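Local coordinates for cobalamin biosynthesis protein CobN (Mycobacterium tuberculosis, PDB 7C6O) that is the large, catalytic subunit of cobaltochelatase, which inserts cobalt into the corrin ring during cobalamin biosynthesis, probably with ATP-hydrolysing partner subunits, at residues 45-50 with 64-69; 85-90 with 110-115; 618-623 with 1123-1128; 697-702 with 1129-1134. All blocks are in the same frame, centred on the assembly; numbering follows the deposited sequence. Where two conformers were deposited one is given.

Contact 1. Residues 45-50 with 64-69; sequences LSTSDT and WANPSR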
loop_
_atom_site.group_PDB
_atom_site.type_symbol
_atom_site.label_atom_id
_atom_site.label_comp_id
_atom_site.label_asym_id
_atom_site.label_seq_id
_atom_site.Cartn_x
_atom_site.Cartn_y
_atom_site.Cartn_z
ATOM N N LEU A 45 23.961 4.410 40.393
ATOM C CA LEU A 45 23.818 3.119 39.721
ATOM C C LEU A 45 22.326 2.823 39.623
ATOM O O LEU A 45 21.696 2.452 40.616
ATOM C CB LEU A 45 24.550 2.018 40.485
ATOM C CG LEU A 45 26.038 2.239 40.750
ATOM C CD1 LEU A 45 26.562 1.226 41.756
ATOM C CD2 LEU A 45 26.822 2.162 39.445
ATOM N N SER A 46 21.757 2.988 38.433
ATOM C CA SER A 46 20.331 2.779 38.228
ATOM C C SER A 46 20.100 1.964 36.966
ATOM O O SER A 46 20.749 2.188 35.942
ATOM C CB SER A 46 19.573 4.108 38.121
ATOM O OG SER A 46 18.182 3.886 37.947
ATOM N N THR A 47 19.172 1.016 37.045
ATOM C CA THR A 47 18.770 0.272 35.863
ATOM C C THR A 47 17.845 1.072 34.960
ATOM O O THR A 47 17.451 0.571 33.901
ATOM C CB THR A 47 18.094 -1.036 36.270
ATOM O OG1 THR A 47 17.064 -0.764 37.226
ATOM C CG2 THR A 47 19.112 -1.987 36.881
ATOM N N SER A 48 17.488 2.294 35.349
ATOM C CA SER A 48 16.713 3.199 34.511
ATOM C C SER A 48 17.672 4.198 33.881
ATOM O O SER A 48 18.224 5.059 34.575
ATOM C CB SER A 48 15.637 3.913 35.324
ATOM O OG SER A 48 15.080 4.988 34.586
ATOM N N ASP A 49 17.874 4.087 32.567
ATOM C CA ASP A 49 18.756 5.028 31.887
ATOM C C ASP A 49 18.225 6.454 31.945
ATOM O O ASP A 49 19.012 7.397 31.825
ATOM C CB ASP A 49 18.971 4.599 30.436
ATOM C CG ASP A 49 19.846 3.364 30.318
ATOM O OD1 ASP A 49 20.710 3.156 31.199
ATOM O OD2 ASP A 49 19.672 2.601 29.346
ATOM N N THR A 50 16.913 6.629 32.130
ATOM C CA THR A 50 16.370 7.970 32.327
ATOM C C THR A 50 16.986 8.635 33.553
ATOM O O THR A 50 17.317 9.826 33.519
ATOM C CB THR A 50 14.847 7.901 32.450
ATOM O OG1 THR A 50 14.303 7.292 31.272
ATOM C CG2 THR A 50 14.256 9.296 32.608
ATOM N N TRP A 64 27.850 7.791 36.644
ATOM C CA TRP A 64 26.673 6.969 36.406
ATOM C C TRP A 64 27.037 5.694 35.666
ATOM O O TRP A 64 27.998 5.649 34.893
ATOM C CB TRP A 64 25.608 7.730 35.614
ATOM C CG TRP A 64 26.141 8.386 34.387
ATOM C CD1 TRP A 64 26.369 7.800 33.176
ATOM C CD2 TRP A 64 26.514 9.760 34.247
ATOM N NE1 TRP A 64 26.861 8.726 32.290
ATOM C CE2 TRP A 64 26.960 9.938 32.922
ATOM C CE3 TRP A 64 26.513 10.859 35.111
ATOM C CZ2 TRP A 64 27.404 11.169 32.442
ATOM C CZ3 TRP A 64 26.953 12.080 34.634
ATOM C CH2 TRP A 64 27.392 12.225 33.311
ATOM N N ALA A 65 26.239 4.658 35.910
ATOM C CA ALA A 65 26.357 3.393 35.202
ATOM C C ALA A 65 25.077 2.605 35.420
ATOM O O ALA A 65 24.415 2.745 36.453
ATOM C CB ALA A 65 27.570 2.584 35.673
ATOM N N ASN A 66 24.736 1.782 34.433
ATOM C CA ASN A 66 23.591 0.891 34.544
ATOM C C ASN A 66 24.061 -0.461 35.061
ATOM O O ASN A 66 24.898 -1.101 34.412
ATOM C CB ASN A 66 22.905 0.732 33.199
ATOM C CG ASN A 66 21.550 0.064 33.311
ATOM O OD1 ASN A 66 21.386 -0.918 34.035
ATOM N ND2 ASN A 66 20.566 0.600 32.596
ATOM N N PRO A 67 23.562 -0.932 36.209
ATOM C CA PRO A 67 24.037 -2.217 36.750
ATOM C C PRO A 67 23.846 -3.395 35.809
ATOM O O PRO A 67 24.564 -4.393 35.945
ATOM C CB PRO A 67 23.204 -2.388 38.029
ATOM C CG PRO A 67 22.798 -1.007 38.405
ATOM C CD PRO A 67 22.611 -0.267 37.115
ATOM N N SER A 68 22.909 -3.322 34.863
ATOM C CA SER A 68 22.725 -4.414 33.916
ATOM C C SER A 68 23.783 -4.432 32.820
ATOM O O SER A 68 23.825 -5.389 32.040
ATOM C CB SER A 68 21.332 -4.341 33.285
ATOM O OG SER A 68 21.217 -3.228 32.416
ATOM N N ARG A 69 24.632 -3.408 32.742
ATOM C CA ARG A 69 25.718 -3.330 31.772
ATOM C C ARG A 69 27.037 -3.052 32.474
ATOM O O ARG A 69 27.850 -2.249 32.008
ATOM C CB ARG A 69 25.450 -2.250 30.725
ATOM C CG ARG A 69 24.076 -2.288 30.086
ATOM C CD ARG A 69 23.979 -1.252 28.974
ATOM N NE ARG A 69 24.189 0.109 29.462
ATOM C CZ ARG A 69 23.220 1.008 29.611
ATOM N NH1 ARG A 69 21.970 0.692 29.302
ATOM N NH2 ARG A 69 23.501 2.224 30.061
#
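Asn66 turns its CG anti to the backbone N (chi1 -168°) and Asp49 sets its CG anti to its own carbonyl carbon (chi1 -72°), which brings amide and carboxylate together at the C-terminal ends of two parallel strands. These strands, 42-46 and 62-65, belong to a beta-alpha-beta unit whose crossover helix starts just after Ser48, its N-cap residue. Asn66 ND2 donates to Asp49 OD1 at 2.9 Å, the oxygen lying in the amide plane while the donor stands above the carboxylate plane. From the opposite face of that carboxylate Arg69 NH2 reaches the same OD1, and a bend at chi3 lets the guanidinium meet Asp49 end-on in a two-nitrogen salt bridge. One face of the guanidinium rests on Asn66 CB. Asn66 OD1 is itself fixed by Ser68 N, closing an Asx turn, and by Ser68 OG at 2.8 Å. Deeper in, Leu45 CD2 touches Ala65 CB at 3.9 Å, and Pro67 CD packs on the Ser46 carbonyl. Ser46 OG, which is also bonded to Asp51, accepts from Ser48 N in an ST turn. The straighter of the two salt-bridge bonds runs from Arg69 NH1 to the syn lone pair of Asp49 OD2, 3.0 Å away.

Contact 2. Residues 85-90 with 110-115; sequences VVIRIL and AVLVSG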
loop_
_atom_site.group_PDB
_atom_site.type_symbol
_atom_site.label_atom_id
_atom_site.label_comp_id
_atom_site.label_asym_id
_atom_site.label_seq_id
_atom_site.Cartn_x
_atom_site.Cartn_y
_atom_site.Cartn_z
ATOM N N VAL A 85 27.265 6.682 47.162
ATOM C CA VAL A 85 26.740 5.811 46.119
ATOM C C VAL A 85 25.231 5.706 46.286
ATOM O O VAL A 85 24.729 5.571 47.407
ATOM C CB VAL A 85 27.387 4.411 46.154
ATOM C CG1 VAL A 85 26.975 3.610 44.922
ATOM C CG2 VAL A 85 28.895 4.528 46.237
ATOM N N VAL A 86 24.515 5.773 45.166
ATOM C CA VAL A 86 23.070 5.583 45.123
ATOM C C VAL A 86 22.774 4.457 44.147
ATOM O O VAL A 86 23.249 4.481 43.007
ATOM C CB VAL A 86 22.336 6.866 44.701
ATOM C CG1 VAL A 86 20.836 6.617 44.621
ATOM C CG2 VAL A 86 22.642 7.985 45.667
ATOM N N ILE A 87 21.988 3.480 44.592
ATOM C CA ILE A 87 21.596 2.338 43.774
ATOM C C ILE A 87 20.076 2.322 43.675
ATOM O O ILE A 87 19.386 2.360 44.699
ATOM C CB ILE A 87 22.118 1.016 44.365
ATOM C CG1 ILE A 87 23.647 1.032 44.455
ATOM C CG2 ILE A 87 21.635 -0.167 43.538
ATOM C CD1 ILE A 87 24.228 -0.182 45.152
ATOM N N ARG A 88 19.558 2.269 42.446
ATOM C CA ARG A 88 18.120 2.175 42.203
ATOM C C ARG A 88 17.858 1.018 41.250
ATOM O O ARG A 88 18.288 1.061 40.093
ATOM C CB ARG A 88 17.567 3.484 41.621
ATOM C CG ARG A 88 16.047 3.492 41.427
ATOM C CD ARG A 88 15.513 4.915 41.248
ATOM N NE ARG A 88 14.053 4.947 41.162
ATOM C CZ ARG A 88 13.373 5.076 40.026
ATOM N NH1 ARG A 88 14.016 5.194 38.871
ATOM N NH2 ARG A 88 12.048 5.093 40.046
ATOM N N ILE A 89 17.161 -0.015 41.732
ATOM C CA ILE A 89 16.880 -1.204 40.932
ATOM C C ILE A 89 15.463 -1.700 41.201
ATOM O O ILE A 89 14.873 -1.440 42.251
ATOM C CB ILE A 89 17.879 -2.354 41.205
ATOM C CG1 ILE A 89 17.787 -2.804 42.663
ATOM C CG2 ILE A 89 19.306 -1.949 40.846
ATOM C CD1 ILE A 89 18.697 -3.963 42.999
ATOM N N LEU A 90 14.928 -2.438 40.233
ATOM C CA LEU A 90 13.716 -3.218 40.432
ATOM C C LEU A 90 14.065 -4.590 40.994
ATOM O O LEU A 90 15.145 -5.130 40.740
ATOM C CB LEU A 90 12.947 -3.387 39.121
ATOM C CG LEU A 90 12.294 -2.154 38.507
ATOM C CD1 LEU A 90 11.715 -2.503 37.147
ATOM C CD2 LEU A 90 11.211 -1.625 39.427
ATOM N N ALA A 110 26.125 4.341 51.308
ATOM C CA ALA A 110 25.330 3.766 50.233
ATOM C C ALA A 110 23.851 4.039 50.467
ATOM O O ALA A 110 23.324 3.759 51.550
ATOM C CB ALA A 110 25.577 2.258 50.117
ATOM N N VAL A 111 23.191 4.576 49.447
ATOM C CA VAL A 111 21.758 4.846 49.464
ATOM C C VAL A 111 21.097 3.853 48.517
ATOM O O VAL A 111 21.365 3.870 47.309
ATOM C CB VAL A 111 21.452 6.294 49.048
ATOM C CG1 VAL A 111 20.001 6.642 49.335
ATOM C CG2 VAL A 111 22.398 7.261 49.756
ATOM N N LEU A 112 20.242 2.987 49.056
ATOM C CA LEU A 112 19.589 1.935 48.282
ATOM C C LEU A 112 18.103 2.241 48.181
ATOM O O LEU A 112 17.417 2.333 49.203
ATOM C CB LEU A 112 19.800 0.566 48.930
ATOM C CG LEU A 112 21.220 0.192 49.355
ATOM C CD1 LEU A 112 21.211 -1.157 50.070
ATOM C CD2 LEU A 112 22.163 0.167 48.166
ATOM N N VAL A 113 17.605 2.391 46.952
ATOM C CA VAL A 113 16.198 2.690 46.726
ATOM C C VAL A 113 15.657 1.772 45.638
ATOM O O VAL A 113 16.399 1.204 44.832
ATOM C CB VAL A 113 15.965 4.171 46.352
ATOM C CG1 VAL A 113 16.481 5.093 47.456
ATOM C CG2 VAL A 113 16.624 4.490 45.023
ATOM N N SER A 114 14.336 1.641 45.620
ATOM C CA SER A 114 13.646 0.758 44.695
ATOM C C SER A 114 13.168 1.526 43.469
ATOM O O SER A 114 12.869 2.721 43.539
ATOM C CB SER A 114 12.456 0.089 45.389
ATOM O OG SER A 114 11.683 -0.666 44.477
ATOM N N GLY A 115 13.106 0.825 42.337
ATOM C CA GLY A 115 12.498 1.388 41.147
ATOM C C GLY A 115 10.987 1.332 41.149
ATOM O O GLY A 115 10.345 1.993 40.327
HETATM O O HOH W 1 12.908 5.671 43.729
HETATM O O HOH W 2 10.538 4.845 42.515
HETATM O O HOH W 3 13.587 -2.834 44.272
#
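Val85 to Ile89 pair with Ala110 to Ser114 as parallel neighbours, residue for residue, and backbone bonds pass alternately between the strands. Val111 N to Val85 O is 2.7 Å, and Val113 N to Ile87 O is almost straight at 172°. The bond from Ile89 N to Val113 O is weak, whereas Gly115 N, just past the strand, approaches Ile89 O from above its carbonyl plane at 2.9 Å.

Side chains alternate between the two sides of the sheet. On the face of Ile87 and Leu112 these two lie side by side, CD1 against CD2 at 3.7 Å. On the other, Val86 CG2 meets Val111 CB, and Val113 CG2 lies alongside the aliphatic part of Arg88, 3.7 Å from its CB. Arg88 has CG anti to the backbone N (chi1 -176°) and stays extended to NE; this carries its guanidinium beyond the strand end, where Gly115 CA lies over one face. Just beyond the end of its strand, Leu90 brings CD2 to 3.4 Å from Gly115 C, a tight fit against bare backbone. Water 1 bridges the strands, accepting from Arg88 NE and hydrogen-bonded to Ser114 O; water 2 accepts from Arg88 NH2.

In a second shell, Arg88 NH1 forms a salt bridge with Asp51, and Ser114 OG bonds to Glu116 N. The pair belongs to the beta-alpha-beta unit 84-89, 97-105, 110-114. Strand 110-114 is an outer strand of a four-stranded parallel sheet, and 84-89 lies between it and strand 42-46; helix 131-143 packs on Val86, Val111 and Val113, and the crossover helix 97-105 covers Ile87 and Leu112.

Contact 3. Residues 618-623 with 1123-1128; sequences ARAETY and VVNPRW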
loop_
_atom_site.group_PDB
_atom_site.type_symbol
_atom_site.label_atom_id
_atom_site.label_comp_id
_atom_site.label_asym_id
_atom_site.label_seq_id
_atom_site.Cartn_x
_atom_site.Cartn_y
_atom_site.Cartn_z
ATOM N N ALA A 618 -22.147 -5.696 -11.429
ATOM C CA ALA A 618 -23.330 -6.473 -11.780
ATOM C C ALA A 618 -22.886 -7.818 -12.335
ATOM O O ALA A 618 -21.736 -7.992 -12.747
ATOM C CB ALA A 618 -24.211 -5.737 -12.795
ATOM N N ARG A 619 -23.817 -8.771 -12.340
ATOM C CA ARG A 619 -23.522 -10.097 -12.868
ATOM C C ARG A 619 -23.236 -10.016 -14.363
ATOM O O ARG A 619 -23.845 -9.223 -15.086
ATOM C CB ARG A 619 -24.693 -11.043 -12.595
ATOM C CG ARG A 619 -24.278 -12.430 -12.134
ATOM C CD ARG A 619 -25.414 -13.128 -11.391
ATOM N NE ARG A 619 -26.477 -13.569 -12.286
ATOM C CZ ARG A 619 -26.717 -14.840 -12.594
ATOM N NH1 ARG A 619 -25.972 -15.805 -12.073
ATOM N NH2 ARG A 619 -27.707 -15.147 -13.419
ATOM N N ALA A 620 -22.294 -10.844 -14.827
ATOM C CA ALA A 620 -21.891 -10.785 -16.230
ATOM C C ALA A 620 -23.021 -11.221 -17.157
ATOM O O ALA A 620 -23.199 -10.645 -18.236
ATOM C CB ALA A 620 -20.652 -11.649 -16.460
ATOM N N GLU A 621 -23.784 -12.241 -16.752
ATOM C CA GLU A 621 -24.884 -12.810 -17.532
ATOM C C GLU A 621 -24.393 -13.424 -18.842
ATOM O O GLU A 621 -23.187 -13.451 -19.111
ATOM C CB GLU A 621 -25.961 -11.755 -17.806
ATOM C CG GLU A 621 -26.698 -11.273 -16.561
ATOM C CD GLU A 621 -27.390 -12.400 -15.805
ATOM O OE1 GLU A 621 -27.467 -12.321 -14.560
ATOM O OE2 GLU A 621 -27.855 -13.365 -16.449
ATOM N N THR A 622 -25.315 -13.932 -19.655
ATOM C CA THR A 622 -24.969 -14.566 -20.919
ATOM C C THR A 622 -25.477 -13.743 -22.094
ATOM O O THR A 622 -26.377 -12.909 -21.962
ATOM C CB THR A 622 -25.537 -15.987 -21.008
ATOM O OG1 THR A 622 -26.964 -15.942 -20.876
ATOM C CG2 THR A 622 -24.957 -16.862 -19.916
ATOM N N TYR A 623 -24.890 -14.010 -23.257
ATOM C CA TYR A 623 -25.216 -13.302 -24.485
ATOM C C TYR A 623 -24.767 -14.160 -25.657
ATOM O O TYR A 623 -23.923 -15.046 -25.505
ATOM C CB TYR A 623 -24.536 -11.929 -24.540
ATOM C CG TYR A 623 -23.026 -12.021 -24.511
ATOM C CD1 TYR A 623 -22.337 -12.075 -23.305
ATOM C CD2 TYR A 623 -22.288 -12.074 -25.690
ATOM C CE1 TYR A 623 -20.957 -12.170 -23.272
ATOM C CE2 TYR A 623 -20.908 -12.172 -25.667
ATOM C CZ TYR A 623 -20.248 -12.220 -24.455
ATOM O OH TYR A 623 -18.875 -12.313 -24.428
ATOM N N VAL A 1123 -14.447 -8.545 -21.598
ATOM C CA VAL A 1123 -13.798 -7.781 -22.665
ATOM C C VAL A 1123 -14.766 -7.508 -23.813
ATOM O O VAL A 1123 -14.910 -6.365 -24.263
ATOM C CB VAL A 1123 -12.534 -8.509 -23.156
ATOM C CG1 VAL A 1123 -11.945 -7.796 -24.364
ATOM C CG2 VAL A 1123 -11.502 -8.594 -22.036
ATOM N N VAL A 1124 -15.438 -8.544 -24.305
ATOM C CA VAL A 1124 -16.394 -8.390 -25.397
ATOM C C VAL A 1124 -17.827 -8.630 -24.925
ATOM O O VAL A 1124 -18.715 -8.898 -25.737
ATOM C CB VAL A 1124 -16.039 -9.292 -26.591
ATOM C CG1 VAL A 1124 -14.711 -8.868 -27.198
ATOM C CG2 VAL A 1124 -16.000 -10.750 -26.171
ATOM N N ASN A 1125 -18.062 -8.544 -23.624
ATOM C CA ASN A 1125 -19.412 -8.630 -23.085
ATOM C C ASN A 1125 -20.172 -7.363 -23.451
ATOM O O ASN A 1125 -19.761 -6.269 -23.044
ATOM C CB ASN A 1125 -19.356 -8.813 -21.568
ATOM C CG ASN A 1125 -20.707 -9.131 -20.962
ATOM O OD1 ASN A 1125 -21.747 -8.712 -21.465
ATOM N ND2 ASN A 1125 -20.695 -9.881 -19.865
ATOM N N PRO A 1126 -21.272 -7.452 -24.206
ATOM C CA PRO A 1126 -21.982 -6.225 -24.604
ATOM C C PRO A 1126 -22.450 -5.388 -23.427
ATOM O O PRO A 1126 -22.568 -4.164 -23.562
ATOM C CB PRO A 1126 -23.161 -6.752 -25.437
ATOM C CG PRO A 1126 -23.311 -8.190 -25.041
ATOM C CD PRO A 1126 -21.925 -8.666 -24.722
ATOM N N ARG A 1127 -22.703 -6.005 -22.268
ATOM C CA ARG A 1127 -23.102 -5.233 -21.095
ATOM C C ARG A 1127 -21.966 -4.342 -20.607
ATOM O O ARG A 1127 -22.197 -3.191 -20.218
ATOM C CB ARG A 1127 -23.567 -6.169 -19.977
ATOM C CG ARG A 1127 -24.914 -6.831 -20.232
ATOM C CD ARG A 1127 -25.313 -7.730 -19.070
ATOM N NE ARG A 1127 -25.137 -7.062 -17.783
ATOM C CZ ARG A 1127 -26.005 -6.201 -17.260
ATOM N NH1 ARG A 1127 -27.119 -5.897 -17.913
ATOM N NH2 ARG A 1127 -25.760 -5.642 -16.083
ATOM N N TRP A 1128 -20.733 -4.856 -20.621
ATOM C CA TRP A 1128 -19.598 -4.045 -20.193
ATOM C C TRP A 1128 -19.261 -2.974 -21.221
ATOM O O TRP A 1128 -18.954 -1.833 -20.857
ATOM C CB TRP A 1128 -18.376 -4.924 -19.932
ATOM C CG TRP A 1128 -17.187 -4.121 -19.502
ATOM C CD1 TRP A 1128 -16.924 -3.656 -18.246
ATOM C CD2 TRP A 1128 -16.117 -3.660 -20.333
ATOM N NE1 TRP A 1128 -15.751 -2.941 -18.241
ATOM C CE2 TRP A 1128 -15.234 -2.930 -19.511
ATOM C CE3 TRP A 1128 -15.818 -3.795 -21.692
ATOM C CZ2 TRP A 1128 -14.072 -2.340 -20.002
ATOM C CZ3 TRP A 1128 -14.660 -3.212 -22.177
ATOM C CH2 TRP A 1128 -13.803 -2.492 -21.335
HETATM O O HOH W 4 -23.035 -6.779 -16.002
HETATM O O HOH W 5 -24.158 -10.290 -20.955
#
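The ring of Tyr623 carries Pro1126 on one face, with CD over the ring centre: a CH-pi contact of 3.5 Å from Pro1126 CD to the Tyr623 centroid, only 10° off the normal. Next to the proline, the amide of Asn1125 approaches the ring obliquely, its plane turned 34° from that of the tyrosine, and Asn1125 CG comes to 3.8 Å from Tyr623 CE1. Tyr623 CG lies between the backbone N and the carbonyl carbon (chi1 61°), a setting that swings the ring toward the start of the helix. Its OH passes Val1124 CG2 and donates to the carbonyl O of Arg1120.

The other flat group, the guanidinium of Arg1127, has water 4 in its plane at the edge, and Ala618 CB also lies near that edge, 3.6 Å from NH2. Water 4 accepts from Arg1127 NE and donates to Arg619 O, bridging two groups that do not bond directly.

Asn1125 ties the segments together most directly. Its ND2 donates to Ala620 O at 3.1 Å in a nearly straight bond, the oxygen lying in the amide plane, and also bonds to the carbonyl of Ala1121. Water 5 donates to both Ala620 O and Asn1125 OD1. That OD1 accepts from Arg1127 N at 3.0 Å, so one amide caps the helix and holds the loop after strand 617-619. Asn1125 is thus a classical N-cap, with proline in the first turn of helix 1126-1132.

Contact 4. Residues 697-702 with 1129-1134; sequences IRDGLH and MAAMRR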
loop_
_atom_site.group_PDB
_atom_site.type_symbol
_atom_site.label_atom_id
_atom_site.label_comp_id
_atom_site.label_asym_id
_atom_site.label_seq_id
_atom_site.Cartn_x
_atom_site.Cartn_y
_atom_site.Cartn_z
ATOM N N ILE A 697 -18.813 -8.306 -12.689
ATOM C CA ILE A 697 -17.974 -7.428 -13.493
ATOM C C ILE A 697 -18.450 -6.000 -13.277
ATOM O O ILE A 697 -19.558 -5.757 -12.793
ATOM C CB ILE A 697 -18.005 -7.774 -14.997
ATOM C CG1 ILE A 697 -19.418 -7.589 -15.550
ATOM C CG2 ILE A 697 -17.510 -9.193 -15.237
ATOM C CD1 ILE A 697 -19.515 -7.757 -17.054
ATOM N N ARG A 698 -17.601 -5.042 -13.629
ATOM C CA ARG A 698 -18.007 -3.655 -13.467
ATOM C C ARG A 698 -19.059 -3.289 -14.507
ATOM O O ARG A 698 -19.015 -3.746 -15.653
ATOM C CB ARG A 698 -16.806 -2.716 -13.546
ATOM C CG ARG A 698 -16.088 -2.651 -14.874
ATOM C CD ARG A 698 -14.904 -1.706 -14.730
ATOM N NE ARG A 698 -14.046 -1.641 -15.909
ATOM C CZ ARG A 698 -13.140 -2.563 -16.220
ATOM N NH1 ARG A 698 -12.998 -3.635 -15.453
ATOM N NH2 ARG A 698 -12.385 -2.417 -17.303
ATOM N N ASP A 699 -20.023 -2.479 -14.082
ATOM C CA ASP A 699 -21.189 -2.087 -14.861
ATOM C C ASP A 699 -21.231 -0.572 -15.011
ATOM O O ASP A 699 -22.296 0.051 -15.027
ATOM C CB ASP A 699 -22.467 -2.620 -14.218
ATOM C CG ASP A 699 -23.657 -2.550 -15.147
ATOM O OD1 ASP A 699 -23.494 -2.866 -16.344
ATOM O OD2 ASP A 699 -24.754 -2.183 -14.679
ATOM N N GLY A 700 -20.057 0.028 -15.126
ATOM C CA GLY A 700 -19.872 1.459 -15.182
ATOM C C GLY A 700 -18.597 1.832 -14.461
ATOM O O GLY A 700 -17.785 0.978 -14.107
ATOM N N LEU A 701 -18.416 3.133 -14.251
ATOM C CA LEU A 701 -17.279 3.649 -13.505
ATOM C C LEU A 701 -17.795 4.528 -12.379
ATOM O O LEU A 701 -18.866 5.129 -12.484
ATOM C CB LEU A 701 -16.327 4.449 -14.402
ATOM C CG LEU A 701 -15.708 3.689 -15.577
ATOM C CD1 LEU A 701 -14.902 4.627 -16.458
ATOM C CD2 LEU A 701 -14.840 2.555 -15.064
ATOM N N HIS A 702 -17.030 4.600 -11.296
ATOM C CA HIS A 702 -17.436 5.432 -10.176
ATOM C C HIS A 702 -17.203 6.901 -10.499
ATOM O O HIS A 702 -16.210 7.263 -11.136
ATOM C CB HIS A 702 -16.678 5.058 -8.901
ATOM C CG HIS A 702 -17.093 5.861 -7.708
ATOM N ND1 HIS A 702 -18.377 5.833 -7.205
ATOM C CD2 HIS A 702 -16.405 6.730 -6.931
ATOM C CE1 HIS A 702 -18.460 6.643 -6.165
ATOM N NE2 HIS A 702 -17.277 7.202 -5.978
ATOM N N MET A 1129 -19.296 -3.322 -22.511
ATOM C CA MET A 1129 -19.008 -2.326 -23.538
ATOM C C MET A 1129 -20.028 -1.195 -23.504
ATOM O O MET A 1129 -19.665 -0.020 -23.628
ATOM C CB MET A 1129 -18.963 -2.980 -24.919
ATOM C CG MET A 1129 -17.823 -3.971 -25.087
ATOM S SD MET A 1129 -17.579 -4.509 -26.791
ATOM C CE MET A 1129 -17.101 -2.961 -27.561
ATOM N N ALA A 1130 -21.309 -1.528 -23.322
ATOM C CA ALA A 1130 -22.331 -0.490 -23.232
ATOM C C ALA A 1130 -22.136 0.365 -21.985
ATOM O O ALA A 1130 -22.369 1.579 -22.016
ATOM C CB ALA A 1130 -23.723 -1.123 -23.246
ATOM N N ALA A 1131 -21.695 -0.251 -20.884
ATOM C CA ALA A 1131 -21.428 0.503 -19.663
ATOM C C ALA A 1131 -20.303 1.510 -19.864
ATOM O O ALA A 1131 -20.386 2.648 -19.386
ATOM C CB ALA A 1131 -21.091 -0.452 -18.516
ATOM N N MET A 1132 -19.235 1.113 -20.560
ATOM C CA MET A 1132 -18.152 2.058 -20.814
ATOM C C MET A 1132 -18.591 3.174 -21.754
ATOM O O MET A 1132 -18.119 4.310 -21.625
ATOM C CB MET A 1132 -16.932 1.330 -21.377
ATOM C CG MET A 1132 -16.353 0.261 -20.455
ATOM S SD MET A 1132 -15.755 0.904 -18.871
ATOM C CE MET A 1132 -17.126 0.517 -17.779
ATOM N N ARG A 1133 -19.499 2.882 -22.688
ATOM C CA ARG A 1133 -20.004 3.925 -23.570
ATOM C C ARG A 1133 -20.899 4.920 -22.847
ATOM O O ARG A 1133 -21.289 5.927 -23.449
ATOM C CB ARG A 1133 -20.755 3.306 -24.752
ATOM C CG ARG A 1133 -19.838 2.647 -25.769
ATOM C CD ARG A 1133 -20.549 2.404 -27.085
ATOM N NE ARG A 1133 -21.639 1.444 -26.947
ATOM C CZ ARG A 1133 -21.503 0.133 -27.112
ATOM N NH1 ARG A 1133 -20.321 -0.380 -27.426
ATOM N NH2 ARG A 1133 -22.550 -0.665 -26.968
ATOM N N ARG A 1134 -21.235 4.671 -21.585
ATOM C CA ARG A 1134 -21.900 5.663 -20.754
ATOM C C ARG A 1134 -20.919 6.591 -20.053
ATOM O O ARG A 1134 -21.353 7.491 -19.326
ATOM C CB ARG A 1134 -22.784 4.983 -19.704
ATOM C CG ARG A 1134 -23.913 4.148 -20.277
ATOM C CD ARG A 1134 -24.924 3.790 -19.206
ATOM N NE ARG A 1134 -24.339 2.985 -18.140
ATOM C CZ ARG A 1134 -24.339 1.656 -18.125
ATOM N NH1 ARG A 1134 -24.892 0.981 -19.126
ATOM N NH2 ARG A 1134 -23.786 1.003 -17.112
HETATM O O HOH W 6 -24.557 -2.059 -19.231
#
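Ala1131 directs its CB at the backbone of the turn after strand 696-698, 3.5 Å from Asp699 C and 3.6 Å from Gly700 N. Such close approach leaves Gly700 N buried without a polar partner. Gly700 itself has a positive phi and a nearly extended psi.

Met1132 supplies most of the apolar contact. Bends at chi2 (-62°) and chi3 (99°) fold its thioether back toward the turn, where CE lies 3.8 Å from Gly700 O. The same methyl meets Leu701 CD2 at 4.1 Å, the two side chains crossing at about a right angle, and comes near Arg698 NE, whose guanidinium is anchored by a salt bridge to Asp1070.

Arg1134 is bent at chi3, and this folds its guanidinium back over Ala1131, whose CA lies against one face. Asp699 O lies at the guanidinium edge, in plane, 2.7 Å from Arg1134 NH2. The Asp699 carboxylate, turned 73° from the guanidinium plane, makes only a long ion pair with it, OD1 to NH2 4.0 Å; water 6 accepts from Arg1134 NH1 and donates to Asp699 OD1. Helix 1126-1132 thereby sits against the turn leaving the two-stranded antiparallel sheet 617-619/696-698, while helix 1136-1157 packs against Met1132 and Leu701 through Met1143 and Lys1138.

Overall arrangement
The four contacts form two pairs at opposite sides of the chain's centre. Contacts 1 and 2, with centres 10 Å apart, share the N-terminal parallel sheet: strands 42-46 and 84-89 are neighbours, and Leu45 N lies 2.7 Å from Val86 O. The bound sodium ion, at Asp125 and Ser127, is near contact 2, about 8 Å from the Leu112 side chain. Contacts 3 and 4, also 10 Å apart, both use helix 1126-1132 and the small sheet of strands 617-619 and 696-698; Asp699 makes long ion pairs with Arg1127 as well as Arg1134. About 71 Å separates the centres of contacts 1 and 3, and their nearest atoms are about 58 Å apart.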